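Local coordinates for protein archaeal actin homolog (Thermoplasma acidophilum, PDB 2FSJ) that assembles into filament bundles in a reaction that requires nucleoside triphosphate and works best with ATP, as an archaeal member of the actin family, at residues 31-36 against 105-110; 138-143 against 164-169; 148-151 against 157-160; 227-232 against 252-257; 292-297 against 315-320. All blocks are in the same frame, centred on the assembly; numbering follows the deposited sequence.

Contact 1 (31-36 against 105-110); sequences GDTKVI and AAALWE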
# COMPACT_ATOMS: atom_id res chain seq x y z
N GLY A 31 -3.32 2.51 -3.13
CA GLY A 31 -3.58 1.68 -4.28
C GLY A 31 -4.35 0.40 -4.01
O GLY A 31 -5.34 0.10 -4.70
N ASP A 32 -3.86 -0.39 -3.06
CA ASP A 32 -4.39 -1.72 -2.76
C ASP A 32 -4.46 -1.89 -1.27
O ASP A 32 -3.62 -1.30 -0.57
CB ASP A 32 -3.53 -2.86 -3.30
CG ASP A 32 -3.53 -2.91 -4.83
OD1 ASP A 32 -4.58 -3.24 -5.43
OD2 ASP A 32 -2.53 -2.54 -5.49
N THR A 33 -5.42 -2.71 -0.80
CA THR A 33 -5.58 -3.08 0.60
C THR A 33 -5.10 -4.53 0.69
O THR A 33 -5.53 -5.37 -0.09
CB THR A 33 -7.08 -2.89 1.01
OG1 THR A 33 -7.39 -1.48 0.99
CG2 THR A 33 -7.41 -3.40 2.39
N LYS A 34 -4.22 -4.79 1.65
CA LYS A 34 -3.65 -6.10 1.90
C LYS A 34 -4.04 -6.55 3.27
O LYS A 34 -4.01 -5.75 4.21
CB LYS A 34 -2.11 -5.96 1.90
CG LYS A 34 -1.46 -5.83 0.52
CD LYS A 34 -1.57 -4.51 -0.15
CE LYS A 34 -0.90 -3.41 0.62
NZ LYS A 34 -0.89 -2.10 -0.12
N VAL A 35 -4.30 -7.84 3.39
CA VAL A 35 -4.64 -8.51 4.63
C VAL A 35 -3.80 -9.79 4.79
O VAL A 35 -3.65 -10.59 3.82
CB VAL A 35 -6.20 -8.87 4.66
CG1 VAL A 35 -6.68 -9.21 6.05
CG2 VAL A 35 -7.02 -7.81 4.01
N ILE A 36 -3.24 -10.00 5.98
CA ILE A 36 -2.60 -11.24 6.34
C ILE A 36 -3.52 -11.89 7.36
O ILE A 36 -3.70 -11.39 8.47
CB ILE A 36 -1.20 -11.02 6.98
CG1 ILE A 36 -0.33 -10.07 6.13
CG2 ILE A 36 -0.46 -12.40 7.17
CD1 ILE A 36 -0.06 -10.50 4.75
N ALA A 105 -13.84 -2.75 6.43
CA ALA A 105 -14.96 -3.71 6.54
C ALA A 105 -14.81 -4.82 5.50
O ALA A 105 -15.02 -5.96 5.81
CB ALA A 105 -16.24 -3.00 6.34
N ALA A 106 -14.47 -4.44 4.28
CA ALA A 106 -14.30 -5.40 3.20
C ALA A 106 -13.14 -6.36 3.49
O ALA A 106 -13.25 -7.56 3.24
CB ALA A 106 -14.11 -4.70 1.90
N ALA A 107 -12.05 -5.83 4.03
CA ALA A 107 -10.90 -6.66 4.45
C ALA A 107 -11.29 -7.74 5.44
O ALA A 107 -10.90 -8.90 5.28
CB ALA A 107 -9.78 -5.81 5.06
N LEU A 108 -12.03 -7.35 6.46
CA LEU A 108 -12.50 -8.31 7.47
C LEU A 108 -13.48 -9.33 6.88
O LEU A 108 -13.35 -10.52 7.13
CB LEU A 108 -13.08 -7.57 8.67
CG LEU A 108 -12.15 -6.54 9.31
CD1 LEU A 108 -12.82 -5.84 10.50
CD2 LEU A 108 -10.90 -7.23 9.78
N TRP A 109 -14.40 -8.88 6.04
CA TRP A 109 -15.28 -9.77 5.28
C TRP A 109 -14.50 -10.78 4.41
O TRP A 109 -14.77 -12.00 4.43
CB TRP A 109 -16.22 -8.95 4.41
CG TRP A 109 -17.29 -9.81 3.83
CD1 TRP A 109 -17.27 -10.47 2.64
CD2 TRP A 109 -18.54 -10.17 4.46
NE1 TRP A 109 -18.41 -11.23 2.48
CE2 TRP A 109 -19.22 -11.05 3.58
CE3 TRP A 109 -19.17 -9.81 5.66
CZ2 TRP A 109 -20.47 -11.58 3.87
CZ3 TRP A 109 -20.44 -10.34 5.94
CH2 TRP A 109 -21.06 -11.21 5.06
N GLU A 110 -13.55 -10.29 3.62
CA GLU A 110 -12.75 -11.17 2.79
C GLU A 110 -11.88 -12.18 3.58
O GLU A 110 -11.63 -13.29 3.09
CB GLU A 110 -11.87 -10.40 1.85
CG GLU A 110 -12.62 -9.69 0.76
CD GLU A 110 -13.00 -10.54 -0.43
OE1 GLU A 110 -12.48 -11.69 -0.60
OE2 GLU A 110 -13.83 -10.05 -1.23

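Contact 2 (138-143 against 164-169); sequences KAAKEA and TRLIMR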
# COMPACT_ATOMS: atom_id res chain seq x y z
N LYS A 138 -3.24 8.02 16.78
CA LYS A 138 -4.26 8.51 17.71
C LYS A 138 -5.65 8.47 17.05
O LYS A 138 -6.60 7.88 17.62
CB LYS A 138 -3.92 9.93 18.18
CG LYS A 138 -4.99 10.56 19.08
CD LYS A 138 -4.63 11.97 19.52
CE LYS A 138 -5.60 12.50 20.62
NZ LYS A 138 -6.88 12.91 20.06
N ALA A 139 -5.77 9.02 15.84
CA ALA A 139 -7.05 9.03 15.10
C ALA A 139 -7.60 7.62 14.85
O ALA A 139 -8.82 7.41 14.96
CB ALA A 139 -6.94 9.79 13.79
N ALA A 140 -6.71 6.70 14.48
CA ALA A 140 -7.07 5.32 14.14
C ALA A 140 -7.60 4.59 15.37
O ALA A 140 -8.64 3.89 15.33
CB ALA A 140 -5.91 4.58 13.57
N LYS A 141 -6.91 4.76 16.47
CA LYS A 141 -7.33 4.16 17.73
C LYS A 141 -8.70 4.70 18.13
O LYS A 141 -9.59 3.95 18.54
CB LYS A 141 -6.27 4.39 18.80
CG LYS A 141 -5.14 3.42 18.73
CD LYS A 141 -3.99 3.79 19.65
CE LYS A 141 -2.98 2.68 19.69
NZ LYS A 141 -2.24 2.65 20.99
N GLU A 142 -8.90 6.01 17.98
CA GLU A 142 -10.18 6.60 18.35
C GLU A 142 -11.33 6.10 17.46
O GLU A 142 -12.45 5.92 17.92
CB GLU A 142 -10.07 8.14 18.33
CG GLU A 142 -9.23 8.61 19.52
CD GLU A 142 -8.81 10.07 19.45
OE1 GLU A 142 -9.31 10.80 18.56
OE2 GLU A 142 -8.01 10.48 20.32
N ALA A 143 -11.02 5.88 16.18
CA ALA A 143 -12.00 5.47 15.20
C ALA A 143 -12.35 4.00 15.34
O ALA A 143 -13.48 3.64 15.04
CB ALA A 143 -11.49 5.74 13.75
N THR A 164 -10.40 -5.12 19.63
CA THR A 164 -9.93 -4.97 21.03
C THR A 164 -8.66 -4.17 21.12
O THR A 164 -8.38 -3.52 22.15
CB THR A 164 -9.70 -6.32 21.75
OG1 THR A 164 -8.64 -7.05 21.12
CG2 THR A 164 -10.89 -7.22 21.66
N ARG A 165 -7.85 -4.21 20.06
CA ARG A 165 -6.56 -3.53 20.11
C ARG A 165 -6.04 -3.32 18.73
O ARG A 165 -6.22 -4.19 17.89
CB ARG A 165 -5.54 -4.34 20.89
CG ARG A 165 -4.25 -3.63 21.17
CD ARG A 165 -3.44 -4.10 22.39
NE ARG A 165 -3.86 -5.41 22.90
CZ ARG A 165 -3.23 -6.56 22.70
NH1 ARG A 165 -2.10 -6.61 21.99
NH2 ARG A 165 -3.73 -7.68 23.22
N LEU A 166 -5.45 -2.15 18.51
CA LEU A 166 -4.79 -1.81 17.28
C LEU A 166 -3.32 -1.57 17.61
O LEU A 166 -3.00 -0.67 18.41
CB LEU A 166 -5.46 -0.56 16.72
CG LEU A 166 -5.02 -0.03 15.38
CD1 LEU A 166 -5.25 -1.05 14.27
CD2 LEU A 166 -5.74 1.29 15.10
N ILE A 167 -2.43 -2.36 17.00
CA ILE A 167 -1.00 -2.20 17.13
C ILE A 167 -0.50 -1.59 15.81
O ILE A 167 -0.87 -2.04 14.74
CB ILE A 167 -0.33 -3.54 17.42
CG1 ILE A 167 -0.82 -4.13 18.78
CG2 ILE A 167 1.23 -3.44 17.37
CD1 ILE A 167 -0.55 -3.24 19.96
N MET A 168 0.35 -0.58 15.91
CA MET A 168 0.78 0.21 14.76
C MET A 168 2.29 0.32 14.69
O MET A 168 2.93 0.56 15.71
CB MET A 168 0.19 1.61 14.87
CG MET A 168 -1.32 1.64 14.81
SD MET A 168 -1.97 1.25 13.20
CE MET A 168 -1.64 2.80 12.21
N ARG A 169 2.84 0.25 13.48
CA ARG A 169 4.26 0.53 13.25
C ARG A 169 4.38 1.47 12.08
O ARG A 169 3.50 1.43 11.24
CB ARG A 169 4.99 -0.74 12.91
CG ARG A 169 5.23 -1.67 14.08
CD ARG A 169 6.13 -1.10 15.17
NE ARG A 169 6.27 -2.07 16.24
CZ ARG A 169 5.45 -2.18 17.29
NH1 ARG A 169 4.41 -1.36 17.47
NH2 ARG A 169 5.70 -3.12 18.19

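Contact 3 (148-151 against 157-160); sequences VLTV and EVRQ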
# COMPACT_ATOMS: atom_id res chain seq x y z
N VAL A 148 -17.42 -2.21 18.00
CA VAL A 148 -18.01 -3.37 17.35
C VAL A 148 -18.38 -3.03 15.91
O VAL A 148 -19.16 -2.12 15.65
CB VAL A 148 -19.24 -3.84 18.12
CG1 VAL A 148 -20.04 -4.89 17.37
CG2 VAL A 148 -18.80 -4.39 19.50
N LEU A 149 -17.78 -3.72 14.97
CA LEU A 149 -18.11 -3.55 13.57
C LEU A 149 -18.99 -4.66 13.10
O LEU A 149 -18.67 -5.84 13.27
CB LEU A 149 -16.83 -3.61 12.75
CG LEU A 149 -15.64 -2.72 13.15
CD1 LEU A 149 -14.66 -2.78 11.93
CD2 LEU A 149 -16.03 -1.30 13.49
N THR A 150 -20.12 -4.30 12.53
CA THR A 150 -21.11 -5.27 12.08
C THR A 150 -21.23 -5.10 10.58
O THR A 150 -21.68 -4.05 10.12
CB THR A 150 -22.44 -4.94 12.70
OG1 THR A 150 -22.27 -4.94 14.14
CG2 THR A 150 -23.43 -6.01 12.41
N VAL A 151 -20.85 -6.14 9.84
CA VAL A 151 -20.88 -6.09 8.37
C VAL A 151 -21.97 -7.04 7.86
O VAL A 151 -22.00 -8.22 8.23
CB VAL A 151 -19.53 -6.54 7.80
CG1 VAL A 151 -19.47 -6.35 6.28
CG2 VAL A 151 -18.38 -5.85 8.50
N GLU A 157 -26.27 -12.24 5.27
CA GLU A 157 -25.42 -12.73 6.36
C GLU A 157 -24.77 -11.55 7.10
O GLU A 157 -24.33 -10.62 6.46
CB GLU A 157 -24.30 -13.60 5.82
CG GLU A 157 -23.40 -14.20 6.91
CD GLU A 157 -22.16 -14.91 6.36
OE1 GLU A 157 -22.01 -14.98 5.12
OE2 GLU A 157 -21.32 -15.32 7.17
N VAL A 158 -24.64 -11.66 8.41
CA VAL A 158 -23.97 -10.67 9.26
C VAL A 158 -22.75 -11.31 9.91
O VAL A 158 -22.81 -12.40 10.45
CB VAL A 158 -24.91 -10.17 10.40
CG1 VAL A 158 -24.19 -9.37 11.45
CG2 VAL A 158 -26.07 -9.40 9.80
N ARG A 159 -21.63 -10.59 9.84
CA ARG A 159 -20.44 -10.94 10.55
C ARG A 159 -20.04 -9.76 11.45
O ARG A 159 -19.98 -8.61 11.00
CB ARG A 159 -19.33 -11.26 9.57
CG ARG A 159 -19.57 -12.50 8.73
CD ARG A 159 -18.42 -12.88 7.81
NE ARG A 159 -18.90 -13.73 6.76
CZ ARG A 159 -18.29 -13.96 5.60
NH1 ARG A 159 -17.09 -13.48 5.33
NH2 ARG A 159 -18.89 -14.70 4.72
N GLN A 160 -19.71 -10.06 12.68
CA GLN A 160 -19.39 -9.06 13.67
C GLN A 160 -17.96 -9.18 14.22
O GLN A 160 -17.49 -10.29 14.54
CB GLN A 160 -20.44 -9.12 14.80
CG GLN A 160 -20.66 -7.82 15.44
CD GLN A 160 -21.93 -7.76 16.31
OE1 GLN A 160 -22.74 -6.83 16.21
NE2 GLN A 160 -22.06 -8.71 17.14

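Contact 4 (227-232 against 252-257); sequences GDAISA and EALSHP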
# COMPACT_ATOMS: atom_id res chain seq x y z
N GLY A 227 2.00 7.24 -10.61
CA GLY A 227 0.96 8.04 -11.24
C GLY A 227 1.47 9.19 -12.06
O GLY A 227 0.84 9.61 -13.02
N ASP A 228 2.62 9.71 -11.69
CA ASP A 228 3.28 10.75 -12.48
C ASP A 228 3.78 10.21 -13.81
O ASP A 228 3.67 10.90 -14.82
CB ASP A 228 4.40 11.38 -11.70
CG ASP A 228 3.89 12.05 -10.41
OD1 ASP A 228 3.15 13.06 -10.49
OD2 ASP A 228 4.11 11.58 -9.26
N ALA A 229 4.27 8.98 -13.81
CA ALA A 229 4.65 8.30 -15.05
C ALA A 229 3.42 7.97 -15.90
O ALA A 229 3.46 8.17 -17.10
CB ALA A 229 5.49 7.03 -14.78
N ILE A 230 2.34 7.53 -15.25
CA ILE A 230 1.06 7.25 -15.94
C ILE A 230 0.49 8.53 -16.58
O ILE A 230 0.06 8.53 -17.75
CB ILE A 230 0.04 6.64 -14.97
CG1 ILE A 230 0.52 5.27 -14.47
CG2 ILE A 230 -1.33 6.49 -15.62
CD1 ILE A 230 -0.13 4.85 -13.16
N SER A 231 0.53 9.63 -15.84
CA SER A 231 0.05 10.90 -16.39
C SER A 231 0.92 11.39 -17.54
O SER A 231 0.40 11.90 -18.56
CB SER A 231 -0.05 11.98 -15.31
OG SER A 231 -1.12 11.62 -14.44
N ALA A 232 2.22 11.25 -17.39
CA ALA A 232 3.14 11.63 -18.47
C ALA A 232 2.90 10.80 -19.76
O ALA A 232 2.89 11.33 -20.85
CB ALA A 232 4.60 11.56 -18.02
N GLU A 252 -1.45 0.04 -17.56
CA GLU A 252 -1.05 -1.17 -18.30
C GLU A 252 -0.03 -0.82 -19.34
O GLU A 252 0.94 -1.53 -19.52
CB GLU A 252 -2.23 -1.80 -19.04
CG GLU A 252 -3.34 -2.38 -18.20
CD GLU A 252 -4.31 -3.16 -19.09
OE1 GLU A 252 -3.82 -3.88 -20.01
OE2 GLU A 252 -5.56 -3.03 -18.91
N ALA A 253 -0.23 0.31 -20.02
CA ALA A 253 0.64 0.69 -21.12
C ALA A 253 2.07 1.02 -20.69
O ALA A 253 2.96 1.19 -21.52
CB ALA A 253 0.00 1.84 -21.94
N LEU A 254 2.32 1.12 -19.38
CA LEU A 254 3.70 1.20 -18.87
C LEU A 254 4.55 -0.07 -19.13
O LEU A 254 5.76 0.03 -19.35
CB LEU A 254 3.70 1.45 -17.35
CG LEU A 254 3.21 2.79 -16.81
CD1 LEU A 254 3.15 2.67 -15.28
CD2 LEU A 254 4.05 3.99 -17.22
N SER A 255 3.93 -1.24 -19.04
CA SER A 255 4.63 -2.54 -19.18
C SER A 255 4.51 -3.17 -20.57
O SER A 255 5.46 -3.80 -21.08
CB SER A 255 4.08 -3.48 -18.11
OG SER A 255 4.14 -2.85 -16.85
N HIS A 256 3.36 -2.98 -21.22
CA HIS A 256 3.17 -3.50 -22.57
C HIS A 256 2.18 -2.69 -23.43
O HIS A 256 1.26 -2.04 -22.92
CB HIS A 256 2.73 -4.97 -22.52
CG HIS A 256 1.48 -5.19 -21.75
ND1 HIS A 256 1.48 -5.43 -20.39
CD2 HIS A 256 0.18 -5.20 -22.13
CE1 HIS A 256 0.23 -5.56 -19.97
NE2 HIS A 256 -0.57 -5.43 -21.01
N PRO A 257 2.31 -2.80 -24.75
CA PRO A 257 1.40 -2.04 -25.62
C PRO A 257 -0.04 -2.50 -25.42
O PRO A 257 -0.33 -3.63 -25.03
CB PRO A 257 1.94 -2.31 -27.03
CG PRO A 257 3.36 -2.86 -26.81
CD PRO A 257 3.26 -3.62 -25.52

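Contact 5 (292-297 against 315-320); sequences GEVDRV and EEIAPG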
# COMPACT_ATOMS: atom_id res chain seq x y z
N GLY A 292 25.99 13.07 3.17
CA GLY A 292 27.03 12.18 3.65
C GLY A 292 26.61 10.92 4.39
O GLY A 292 27.39 9.98 4.56
N GLU A 293 25.37 10.87 4.84
CA GLU A 293 24.91 9.70 5.60
C GLU A 293 24.71 8.49 4.72
O GLU A 293 24.54 7.39 5.20
CB GLU A 293 23.61 10.04 6.32
CG GLU A 293 23.79 11.15 7.31
CD GLU A 293 24.77 10.73 8.39
OE1 GLU A 293 24.38 9.88 9.19
OE2 GLU A 293 25.92 11.20 8.43
N VAL A 294 24.72 8.70 3.41
CA VAL A 294 24.66 7.61 2.46
C VAL A 294 25.80 6.60 2.73
O VAL A 294 25.69 5.44 2.41
CB VAL A 294 24.71 8.18 1.02
CG1 VAL A 294 26.16 8.49 0.58
CG2 VAL A 294 24.00 7.28 0.06
N ASP A 295 26.89 7.08 3.31
CA ASP A 295 28.06 6.23 3.61
C ASP A 295 27.78 5.26 4.74
O ASP A 295 28.55 4.35 4.95
CB ASP A 295 29.26 7.10 3.99
CG ASP A 295 29.70 8.04 2.86
OD1 ASP A 295 29.53 7.72 1.68
OD2 ASP A 295 30.23 9.13 3.10
N ARG A 296 26.71 5.47 5.49
CA ARG A 296 26.28 4.51 6.52
C ARG A 296 25.31 3.48 6.00
O ARG A 296 24.98 2.54 6.73
CB ARG A 296 25.58 5.24 7.66
CG ARG A 296 26.49 6.21 8.37
CD ARG A 296 25.88 6.81 9.62
NE ARG A 296 26.93 7.40 10.44
CZ ARG A 296 26.76 8.36 11.32
NH1 ARG A 296 25.55 8.88 11.54
NH2 ARG A 296 27.81 8.83 11.98
N VAL A 297 24.83 3.63 4.76
CA VAL A 297 23.82 2.72 4.21
C VAL A 297 24.45 1.39 3.88
O VAL A 297 25.36 1.33 3.06
CB VAL A 297 23.13 3.28 2.93
CG1 VAL A 297 22.15 2.25 2.34
CG2 VAL A 297 22.39 4.57 3.26
N GLU A 315 19.98 0.95 -6.90
CA GLU A 315 21.31 0.49 -6.51
C GLU A 315 22.37 1.55 -6.64
O GLU A 315 23.32 1.57 -5.90
CB GLU A 315 21.75 -0.69 -7.34
CG GLU A 315 23.02 -1.30 -6.79
CD GLU A 315 23.18 -2.76 -7.12
OE1 GLU A 315 22.43 -3.31 -7.99
OE2 GLU A 315 24.10 -3.34 -6.52
N GLU A 316 22.18 2.48 -7.57
CA GLU A 316 23.18 3.50 -7.80
C GLU A 316 23.32 4.45 -6.60
O GLU A 316 24.37 5.08 -6.45
CB GLU A 316 22.92 4.21 -9.12
CG GLU A 316 21.88 5.30 -9.10
CD GLU A 316 21.74 5.96 -10.48
OE1 GLU A 316 21.48 5.23 -11.47
OE2 GLU A 316 21.88 7.20 -10.56
N ILE A 317 22.32 4.54 -5.74
CA ILE A 317 22.46 5.33 -4.52
C ILE A 317 23.60 4.76 -3.65
O ILE A 317 24.38 5.50 -3.06
CB ILE A 317 21.10 5.43 -3.70
CG1 ILE A 317 19.96 6.05 -4.52
CG2 ILE A 317 21.29 6.19 -2.41
CD1 ILE A 317 18.60 5.67 -4.08
N ALA A 318 23.68 3.44 -3.53
CA ALA A 318 24.73 2.76 -2.73
C ALA A 318 25.07 1.36 -3.28
O ALA A 318 24.51 0.35 -2.86
CB ALA A 318 24.31 2.69 -1.29
N PRO A 319 25.96 1.32 -4.27
CA PRO A 319 26.28 0.09 -4.98
C PRO A 319 26.64 -1.08 -4.05
O PRO A 319 27.35 -0.91 -3.07
CB PRO A 319 27.47 0.52 -5.87
CG PRO A 319 27.15 1.90 -6.18
CD PRO A 319 26.64 2.48 -4.89
N GLY A 320 26.10 -2.25 -4.34
CA GLY A 320 26.38 -3.42 -3.52
C GLY A 320 25.44 -3.66 -2.33
O GLY A 320 25.58 -4.69 -1.66

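Contact 1 (31-36 against 105-110)
The phosphate-loop hairpin of the actin fold supplies one side of this contact: strand 32-36, which with Gly31 just before it carries the ATP-binding residues Gly31, Asp32, Thr33 and Lys34, rests through Thr33 and Val35 against Ala107 of helix 101-111. The helix packs on this face of the sheet, and the small alanine is consistent with the close approach, the CA atoms of Val35 and Ala107 being 6.5 Å apart. Val35 does most of the touching. With CG1 trans to the backbone N (chi1 -164°), its other branch, CG2, lies over the methyl of Ala107 at 3.6 Å from CB. Two residues earlier in the strand, on the same face, Thr33 turns its methyl to the same partner at a looser distance, CG2 to Ala107 CB 4.3 Å, while OG1 is hydrogen-bonded to Ser47 on the adjoining strand 42-52. Leu26 of strand 22-28 also packs on Ala107, widening the apolar seat beneath the helix. Between Thr33 and Val35 the chain sends Lys34 to the other face of the sheet. Its side chain curls back on its own strand, and NZ reaches Asp32 O at 2.9 Å, standing above that carbonyl plane by 52°.

Contact 2 (138-143 against 164-169)
Helix 133-144 lies over strand 158-170 where the CA atoms of Lys141 and Leu166 come within 6.5 Å of each other, close enough for an alanine methyl to meet a leucine branch. Leu166 stands up from the strand with CG trans to its backbone N (chi1 -176°). Its CD2 branch carries the approach, ending 3.6 Å from CB of Ala140 and 3.8 Å from Ala140 C, so that the methyl touches the helix backbone as well as a side chain. Lys141, one residue on, works differently. Its extended chain passes by the leucine, with CG 4.3 Å from Leu166 CD2 and CE 3.6 Å from Leu166 O. Two residues further along the strand, Met168 faces the same helix and packs on Phe133 and Val137, while Ile124 of the neighbouring strand 120-128 flanks Leu166. The helix forms a layer over the sheet of the actin-like N-terminal domain. On the outer side of the helix, Lys138 NZ meets the syn lone pair of Glu142 OE2 at 2.7 Å, a salt bridge one turn long. The division of labour implies an interface held mainly by apolar packing, in which the lysine contributes its aliphatic carbons, with CE set against the Leu166 carbonyl oxygen, while the residue as a whole remains solvent-exposed.

Contact 3 (148-151 against 157-160)
Gln160 swings its CG away from the backbone N (chi1 -150°) and stays extended beyond it, while Thr150, with chi1 at -57°, sets its hydroxyl beside its own backbone N; the two side chains then lie side by side and point the same way. Thr150 OG1 donates to Gln160 OE1 over 2.8 Å, in the carbonyl plane and on a lone pair, with a C=O...donor angle of 117°. Val148 CG1 comes obliquely against the same amide, 3.5 Å from OE1, and Thr150 CG2 meets Val158 CG1 at 3.6 Å, so this face mixes methyl contacts with one polar link. Replacing Gln160 by an alanine would probably leave the Thr150 hydroxyl without this acceptor and uncover the methyl of Val148. These residues belong to an antiparallel beta hairpin formed by strands 147-152 and 158-170, the former lying at the margin of the seven-stranded sheet of the N-terminal domain. Thr150 and Gln160 are a non-hydrogen-bonded pair; Val151 and Arg159 are the hydrogen-bonded pair next to it, joined by Val151 N to Arg159 O and Arg159 N to Val151 O, each 2.9 Å. Their side chains occupy the face turned to helix 101-111, where Trp109 touches Val151 and makes a cation-pi contact with Arg159. The guanidinium also grips the carboxylate of Glu157 side-on, NE lying 2.9 Å from OE2 and NH2 3.2 Å from OE1. NE approaches its oxygen from above the carboxylate plane, while that oxygen stays in the plane of the guanidinium.

Contact 4 (227-232 against 252-257)
This is a buried apolar contact in the second half of the molecule, where Leu254, in the C-terminal end region of helix 247-253, is received by Ala229 and Ile230 on helix 226-241. The CA atoms of Ile230 and Leu254 are 7.2 Å apart, and the leucine spans the interval with its forked end. With CG set beside its backbone N (chi1 -68°), it reaches toward the helix and divides its methyls between two neighbours. CD1 meets Ile230 CG1 at 3.8 Å, the two side chains crossing at about a right angle; CD2 sits more loosely at 4.2 Å from Ala229 CB. The surroundings continue the apolar theme: Ile230 also packs on Phe247 and Ala250, and Ala229 on Ile274 and Leu275 of helix 268-290. The turn that carries the leucine is tied down by its backbone, since Glu252 O accepts from both Ser255 N and His256 N, and Leu254 O is hydrogen-bonded to Ser271. Ile230 further touches Gln251, an ATP-binding residue. Such chemistry, methyl against methylene and methyl without polar steering, implies that shape and burial hold the leucine against Ile230, which itself borders the nucleotide site.

Contact 5 (292-297 against 315-320)
Val294 and Ile317 make the tighter half of this contact, and Val297 with Ala318 the looser. Val294 takes a less common rotamer (chi1 82°), which pushes CG1 into the crowded position between backbone N and carbonyl carbon and leaves CG2 directed at the opposing turn. There CG2 lies 3.6 Å from Ile317 O and 3.8 Å from Ile317 CG2, the two side chains meeting at a slant. The remaining branch of Ile317 leads away into the interior, where the side chain packs on Ile283 and Ile286 of helix 268-290 and on Leu300. By contrast, Val297 CG1 stays 4.2 Å from the methyl of Ala318, with their CA atoms 7.0 Å apart, although Val193 and Leu300 add to the apolar layer around this pair. Toward solvent the segments turn polar and hold themselves instead of each other. Arg296 NH1 forms a salt bridge with Glu293 OE1 at 2.8 Å, and across the other segment Gly320 N donates to the anti lone pair of Glu315 OE2 at 3.2 Å. Gly320 has a positive phi of 89°, where a side chain would jam against the preceding carbonyl oxygen. The 3-10 segment that includes 292-296 lies between helix 268-290 and strand 297-303, an outermost strand of the four-stranded sheet in the second domain of the actin fold, and residues 315-320 pack against that entry.

Contacts 1, 2 and 3 share the seven-stranded sheet of the N-terminal domain, and contacts 2 and 3 both use strand 158-170. Contacts 1 and 3, with centres about 15 Å apart, touch directly: Leu108 CD1 meets Leu149 CD1 at 3.8 Å, while Trp109 packs against the hairpin. Contact 4 belongs to the other half, its centre about 26 Å from that of contact 1, yet both border the ATP site, probably from the two halves of the molecule: contact 1 includes binding residues 31-34, and Ile230 in contact 4 lies about 4 Å from Gln251 and about 5 Å from Ser199, side chain to side chain. In contact 5 the Ile317 side chain is about 10 Å from that of Ser307; the centres of contacts 5 and 3 are about 49 Å apart.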